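Local structure of (2Z,6E)-hedycaryol synthase (Kitasatospora setae, 4MC8) at residues A[53-58]-A[307-312]; A[217-222]-A[259-264]. The protein catalyses the magnesium-dependent 1,11-cyclisation of (2E,6E)-farnesyl diphosphate, with uptake of water, to the sesquiterpene alcohol (2Z,6E)-hedycaryol and diphosphate. All coordinates share one frame; numbering follows the deposited sequence.

Interaction 1 (A[53-58]-A[307-312]); sequences DLSGAY and LVWHSS
Ser55 and Trp309 bring their backbones nearest, CA to CA 6.6 Å, where the segments 53-58 and 307-312 run almost antiparallel at 161° with their axes 10.0 Å apart. This is a helix pair of the all-helical class I terpene synthase fold: the short helix 52-59 lies against the C-terminal end of helix 286-312. The indole of Trp309 makes the largest single contribution to the interface. CG stands anti to the backbone N (chi1 175°), which extends the ring across to the other helix, where Ser55 sits over one of its faces; Ser55 CB is 3.7 Å from Trp309 NE1, and Ser55 OG hangs above the benzo side, toward the rim. Leu54 comes in at the ring's edge instead, its CD1 4.0 Å from Trp309 CD1, the two side chains sliding past each other in opposite directions. The same methyl rests on Ser312 CB at 3.8 Å. Indole NE1 hydrogen-bonds to the carbonyl oxygen of Gly51, one residue ahead of helix 52-59, which restrains the ring's rotation. An alanine at Trp309 would remove the indole, and this would probably leave the Gly51 carbonyl without its donor and open a gap between the two helices, beside Leu54 and Ser55. Further along, Tyr58 slants across the base of Trp309, with its CD2 3.8 Å from Trp309 CB, and crosses Val308 at about a right angle, its OH 3.2 Å from Val308 CG1. Ser312 turns its OG back to Val308 O in a 2.9 Å hydrogen bond, reaching that oxygen from the face of the carbonyl plane opposite to Ser312 N.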
loop_
_atom_site.group_PDB
_atom_site.type_symbol
_atom_site.label_atom_id
_atom_site.label_comp_id
_atom_site.label_asym_id
_atom_site.label_seq_id
_atom_site.Cartn_x
_atom_site.Cartn_y
_atom_site.Cartn_z
ATOM N N ASP A 53 -3.714 4.519 -11.723
ATOM C CA ASP A 53 -5.160 4.274 -11.639
ATOM C C ASP A 53 -5.527 2.778 -11.675
ATOM O O ASP A 53 -6.343 2.315 -10.871
ATOM C CB ASP A 53 -5.950 5.091 -12.681
ATOM C CG ASP A 53 -5.476 4.866 -14.120
ATOM O OD1 ASP A 53 -4.499 4.115 -14.351
ATOM O OD2 ASP A 53 -6.093 5.456 -15.033
ATOM N N LEU A 54 -4.921 2.031 -12.596
ATOM C CA LEU A 54 -5.165 0.594 -12.707
ATOM C C LEU A 54 -4.825 -0.087 -11.384
ATOM O O LEU A 54 -5.550 -0.974 -10.931
ATOM C CB LEU A 54 -4.321 -0.012 -13.830
ATOM C CG LEU A 54 -4.913 -1.079 -14.762
ATOM C CD1 LEU A 54 -3.817 -2.031 -15.223
ATOM C CD2 LEU A 54 -6.068 -1.863 -14.159
ATOM N N SER A 55 -3.716 0.347 -10.783
ATOM C CA SER A 55 -3.276 -0.095 -9.463
ATOM C C SER A 55 -4.423 -0.087 -8.446
ATOM O O SER A 55 -4.636 -1.069 -7.726
ATOM C CB SER A 55 -2.134 0.802 -8.982
ATOM O OG SER A 55 -1.529 0.278 -7.822
ATOM N N GLY A 56 -5.170 1.016 -8.408
ATOM C CA GLY A 56 -6.315 1.156 -7.506
ATOM C C GLY A 56 -7.420 0.148 -7.783
ATOM O O GLY A 56 -8.018 -0.393 -6.850
ATOM N N ALA A 57 -7.692 -0.111 -9.065
ATOM C CA ALA A 57 -8.717 -1.084 -9.455
ATOM C C ALA A 57 -8.402 -2.500 -8.963
ATOM O O ALA A 57 -9.312 -3.304 -8.777
ATOM C CB ALA A 57 -8.925 -1.083 -10.965
ATOM N N TYR A 58 -7.117 -2.798 -8.756
ATOM C CA TYR A 58 -6.702 -4.103 -8.220
ATOM C C TYR A 58 -6.547 -4.128 -6.692
ATOM O O TYR A 58 -6.577 -5.203 -6.086
ATOM C CB TYR A 58 -5.424 -4.600 -8.900
ATOM C CG TYR A 58 -5.628 -5.112 -10.329
ATOM C CD1 TYR A 58 -6.425 -6.237 -10.593
ATOM C CD2 TYR A 58 -5.024 -4.473 -11.411
ATOM C CE1 TYR A 58 -6.605 -6.711 -11.893
ATOM C CE2 TYR A 58 -5.201 -4.941 -12.714
ATOM C CZ TYR A 58 -5.993 -6.053 -12.943
ATOM O OH TYR A 58 -6.171 -6.488 -14.221
ATOM N N LEU A 307 -0.078 -9.401 -9.888
ATOM C CA LEU A 307 0.603 -10.109 -10.959
ATOM C C LEU A 307 0.134 -9.581 -12.316
ATOM O O LEU A 307 0.943 -9.349 -13.227
ATOM C CB LEU A 307 0.369 -11.620 -10.825
ATOM C CG LEU A 307 1.449 -12.503 -10.182
ATOM C CD1 LEU A 307 2.352 -11.793 -9.190
ATOM C CD2 LEU A 307 0.853 -13.774 -9.569
ATOM N N VAL A 308 -1.171 -9.340 -12.421
ATOM C CA VAL A 308 -1.774 -8.953 -13.693
ATOM C C VAL A 308 -1.516 -7.474 -13.965
ATOM O O VAL A 308 -1.315 -7.079 -15.113
ATOM C CB VAL A 308 -3.272 -9.328 -13.750
ATOM C CG1 VAL A 308 -3.947 -8.714 -14.968
ATOM C CG2 VAL A 308 -3.426 -10.846 -13.797
ATOM N N TRP A 309 -1.500 -6.677 -12.896
ATOM C CA TRP A 309 -1.112 -5.268 -12.953
ATOM C C TRP A 309 0.310 -5.076 -13.495
ATOM O O TRP A 309 0.534 -4.199 -14.332
ATOM C CB TRP A 309 -1.272 -4.616 -11.576
ATOM C CG TRP A 309 -0.781 -3.201 -11.506
ATOM C CD1 TRP A 309 -1.334 -2.109 -12.115
ATOM C CD2 TRP A 309 0.366 -2.724 -10.784
ATOM N NE1 TRP A 309 -0.602 -0.980 -11.817
ATOM C CE2 TRP A 309 0.446 -1.329 -11.001
ATOM C CE3 TRP A 309 1.332 -3.341 -9.972
ATOM C CZ2 TRP A 309 1.456 -0.533 -10.430
ATOM C CZ3 TRP A 309 2.335 -2.554 -9.406
ATOM C CH2 TRP A 309 2.387 -1.161 -9.637
ATOM N N HIS A 310 1.258 -5.895 -13.037
ATOM C CA HIS A 310 2.630 -5.811 -13.542
ATOM C C HIS A 310 2.709 -6.153 -15.015
ATOM O O HIS A 310 3.366 -5.452 -15.782
ATOM C CB HIS A 310 3.582 -6.700 -12.754
ATOM C CG HIS A 310 4.260 -5.993 -11.633
ATOM N ND1 HIS A 310 3.982 -6.262 -10.311
ATOM C CD2 HIS A 310 5.187 -5.006 -11.632
ATOM C CE1 HIS A 310 4.719 -5.481 -9.543
ATOM N NE2 HIS A 310 5.458 -4.708 -10.319
ATOM N N SER A 311 2.022 -7.228 -15.392
ATOM C CA SER A 311 1.932 -7.686 -16.779
ATOM C C SER A 311 1.292 -6.639 -17.709
ATOM O O SER A 311 1.656 -6.538 -18.882
ATOM C CB SER A 311 1.151 -9.004 -16.828
ATOM O OG SER A 311 0.984 -9.452 -18.154
ATOM N N SER A 312 0.351 -5.867 -17.171
ATOM C CA SER A 312 -0.354 -4.820 -17.914
ATOM C C SER A 312 0.491 -3.574 -18.191
ATOM O O SER A 312 0.359 -2.966 -19.251
ATOM C CB SER A 312 -1.628 -4.407 -17.174
ATOM O OG SER A 312 -2.566 -5.464 -17.147
#

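Interaction 2 (A[217-222]-A[259-264]); sequences IALVND and VLVEAQ
Leu219 and Val261 make the closest contact between segments 217-222 and 259-264, with Leu219 CB 3.6 Å from Val261 CG2. Beyond CB, the CD1 branch of Leu219 meets Leu260 CB at 4.0 Å and the CG of Gln264 at 4.1 Å. Gln264 crosses the leucine at about a right angle and touches it with this aliphatic CG. The branches of Val261 divide the work: while CG2 faces Leu219, CG1 stands anti to the backbone N (chi1 169°) and lies 4.0 Å from Val220 CG2. The side-chain atoms that meet are carbons throughout, between helices 204-225 and 250-281 of the terpene synthase fold, whose short segments run antiparallel at 161° with axes 9.4 Å apart. Around this layer, Val220 packs against Gln306 of helix 286-312, and Val261 against Phe9 and His216. Helix 204-225 carries the start of the NSE motif, and Asn221, one residue past Val220, is by similarity a ligand of the third magnesium ion. On the same helix, Asp222 OD1 makes a salt bridge with Arg175, by similarity a substrate-binding residue, while OD2 accepts hydrogen bonds from Tyr171 OH and Ala238 N.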
loop_
_atom_site.group_PDB
_atom_site.type_symbol
_atom_site.label_atom_id
_atom_site.label_comp_id
_atom_site.label_asym_id
_atom_site.label_seq_id
_atom_site.Cartn_x
_atom_site.Cartn_y
_atom_site.Cartn_z
ATOM N N ILE A 217 3.572 -8.887 -1.400
ATOM C CA ILE A 217 3.474 -7.888 -2.459
ATOM C C ILE A 217 4.778 -7.095 -2.604
ATOM O O ILE A 217 5.262 -6.880 -3.717
ATOM C CB ILE A 217 2.273 -6.961 -2.203
ATOM C CG1 ILE A 217 0.951 -7.725 -2.418
ATOM C CG2 ILE A 217 2.349 -5.697 -3.057
ATOM C CD1 ILE A 217 -0.218 -6.996 -1.747
ATOM N N ALA A 218 5.358 -6.690 -1.477
ATOM C CA ALA A 218 6.621 -5.939 -1.479
ATOM C C ALA A 218 7.777 -6.730 -2.110
ATOM O O ALA A 218 8.555 -6.175 -2.898
ATOM C CB ALA A 218 6.978 -5.502 -0.070
ATOM N N LEU A 219 7.873 -8.020 -1.769
ATOM C CA LEU A 219 8.982 -8.858 -2.201
ATOM C C LEU A 219 8.861 -9.177 -3.678
ATOM O O LEU A 219 9.869 -9.205 -4.384
ATOM C CB LEU A 219 9.080 -10.149 -1.372
ATOM C CG LEU A 219 9.487 -9.985 0.099
ATOM C CD1 LEU A 219 9.340 -11.305 0.842
ATOM C CD2 LEU A 219 10.907 -9.454 0.229
ATOM N N VAL A 220 7.627 -9.396 -4.140
ATOM C CA VAL A 220 7.340 -9.525 -5.581
ATOM C C VAL A 220 7.746 -8.226 -6.307
ATOM O O VAL A 220 8.345 -8.270 -7.379
ATOM C CB VAL A 220 5.856 -9.911 -5.842
ATOM C CG1 VAL A 220 5.470 -9.738 -7.308
ATOM C CG2 VAL A 220 5.583 -11.342 -5.384
ATOM N N ASN A 221 7.450 -7.080 -5.695
ATOM C CA ASN A 221 7.904 -5.773 -6.210
ATOM C C ASN A 221 9.418 -5.612 -6.287
ATOM O O ASN A 221 9.930 -5.046 -7.252
ATOM C CB ASN A 221 7.288 -4.621 -5.417
ATOM C CG ASN A 221 5.895 -4.279 -5.895
ATOM O OD1 ASN A 221 5.106 -3.693 -5.165
ATOM N ND2 ASN A 221 5.580 -4.663 -7.126
ATOM N N ASP A 222 10.123 -6.112 -5.275
ATOM C CA ASP A 222 11.584 -6.096 -5.266
ATOM C C ASP A 222 12.165 -6.874 -6.449
ATOM O O ASP A 222 13.126 -6.417 -7.076
ATOM C CB ASP A 222 12.127 -6.649 -3.941
ATOM C CG ASP A 222 11.926 -5.691 -2.771
ATOM O OD1 ASP A 222 11.322 -4.610 -2.957
ATOM O OD2 ASP A 222 12.376 -6.030 -1.651
ATOM N N VAL A 259 11.878 -17.974 -2.520
ATOM C CA VAL A 259 11.626 -18.770 -1.317
ATOM C C VAL A 259 10.942 -17.903 -0.244
ATOM O O VAL A 259 9.956 -18.327 0.368
ATOM C CB VAL A 259 12.919 -19.433 -0.776
ATOM C CG1 VAL A 259 12.664 -20.124 0.559
ATOM C CG2 VAL A 259 13.461 -20.447 -1.782
ATOM N N LEU A 260 11.440 -16.688 -0.041
ATOM C CA LEU A 260 10.835 -15.780 0.941
ATOM C C LEU A 260 9.368 -15.454 0.595
ATOM O O LEU A 260 8.502 -15.488 1.471
ATOM C CB LEU A 260 11.670 -14.506 1.112
ATOM C CG LEU A 260 13.071 -14.634 1.733
ATOM C CD1 LEU A 260 13.674 -13.252 1.924
ATOM C CD2 LEU A 260 13.043 -15.385 3.058
ATOM N N VAL A 261 9.102 -15.169 -0.680
ATOM C CA VAL A 261 7.738 -14.943 -1.193
ATOM C C VAL A 261 6.798 -16.122 -0.882
ATOM O O VAL A 261 5.668 -15.921 -0.404
ATOM C CB VAL A 261 7.762 -14.624 -2.715
ATOM C CG1 VAL A 261 6.365 -14.663 -3.328
ATOM C CG2 VAL A 261 8.402 -13.265 -2.963
ATOM N N GLU A 262 7.284 -17.338 -1.119
ATOM C CA GLU A 262 6.519 -18.568 -0.856
ATOM C C GLU A 262 6.162 -18.718 0.621
ATOM O O GLU A 262 5.023 -19.092 0.943
ATOM C CB GLU A 262 7.264 -19.819 -1.354
ATOM C CG GLU A 262 6.413 -21.085 -1.308
ATOM C CD GLU A 262 7.205 -22.365 -1.526
ATOM O OE1 GLU A 262 8.218 -22.344 -2.268
ATOM O OE2 GLU A 262 6.798 -23.406 -0.955
ATOM N N ALA A 263 7.134 -18.430 1.500
ATOM C CA ALA A 263 6.897 -18.381 2.949
ATOM C C ALA A 263 5.755 -17.441 3.326
ATOM O O ALA A 263 4.927 -17.786 4.175
ATOM C CB ALA A 263 8.168 -17.981 3.703
ATOM N N GLN A 264 5.733 -16.250 2.718
ATOM C CA GLN A 264 4.690 -15.255 2.999
ATOM C C GLN A 264 3.330 -15.774 2.545
ATOM O O GLN A 264 2.324 -15.535 3.207
ATOM C CB GLN A 264 4.982 -13.910 2.317
ATOM C CG GLN A 264 6.253 -13.185 2.782
ATOM C CD GLN A 264 6.323 -12.988 4.281
ATOM O OE1 GLN A 264 5.329 -12.666 4.927
ATOM N NE2 GLN A 264 7.508 -13.170 4.843
#

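How the interactions relate
The centres of the two interactions lie about 17 Å apart, and helix 286-312 brings them together. It supplies segment 307-312 to interaction 1 and also packs against helix 204-225 of interaction 2, where Leu307 CD1 is 4.2 Å from Val220 CG1. Both segments of interaction 2 fall in sequence between those of interaction 1, and helix 286-312 comes next after helix 250-281. Interaction 1 lies at the surface and joins an early helix to the C-terminal one; interaction 2 is buried. The NSE-motif helix thus has helix 250-281 and the C-terminal helix as neighbours, with the Trp309 side chain about 4 Å from that of Asn221, a probable magnesium ligand.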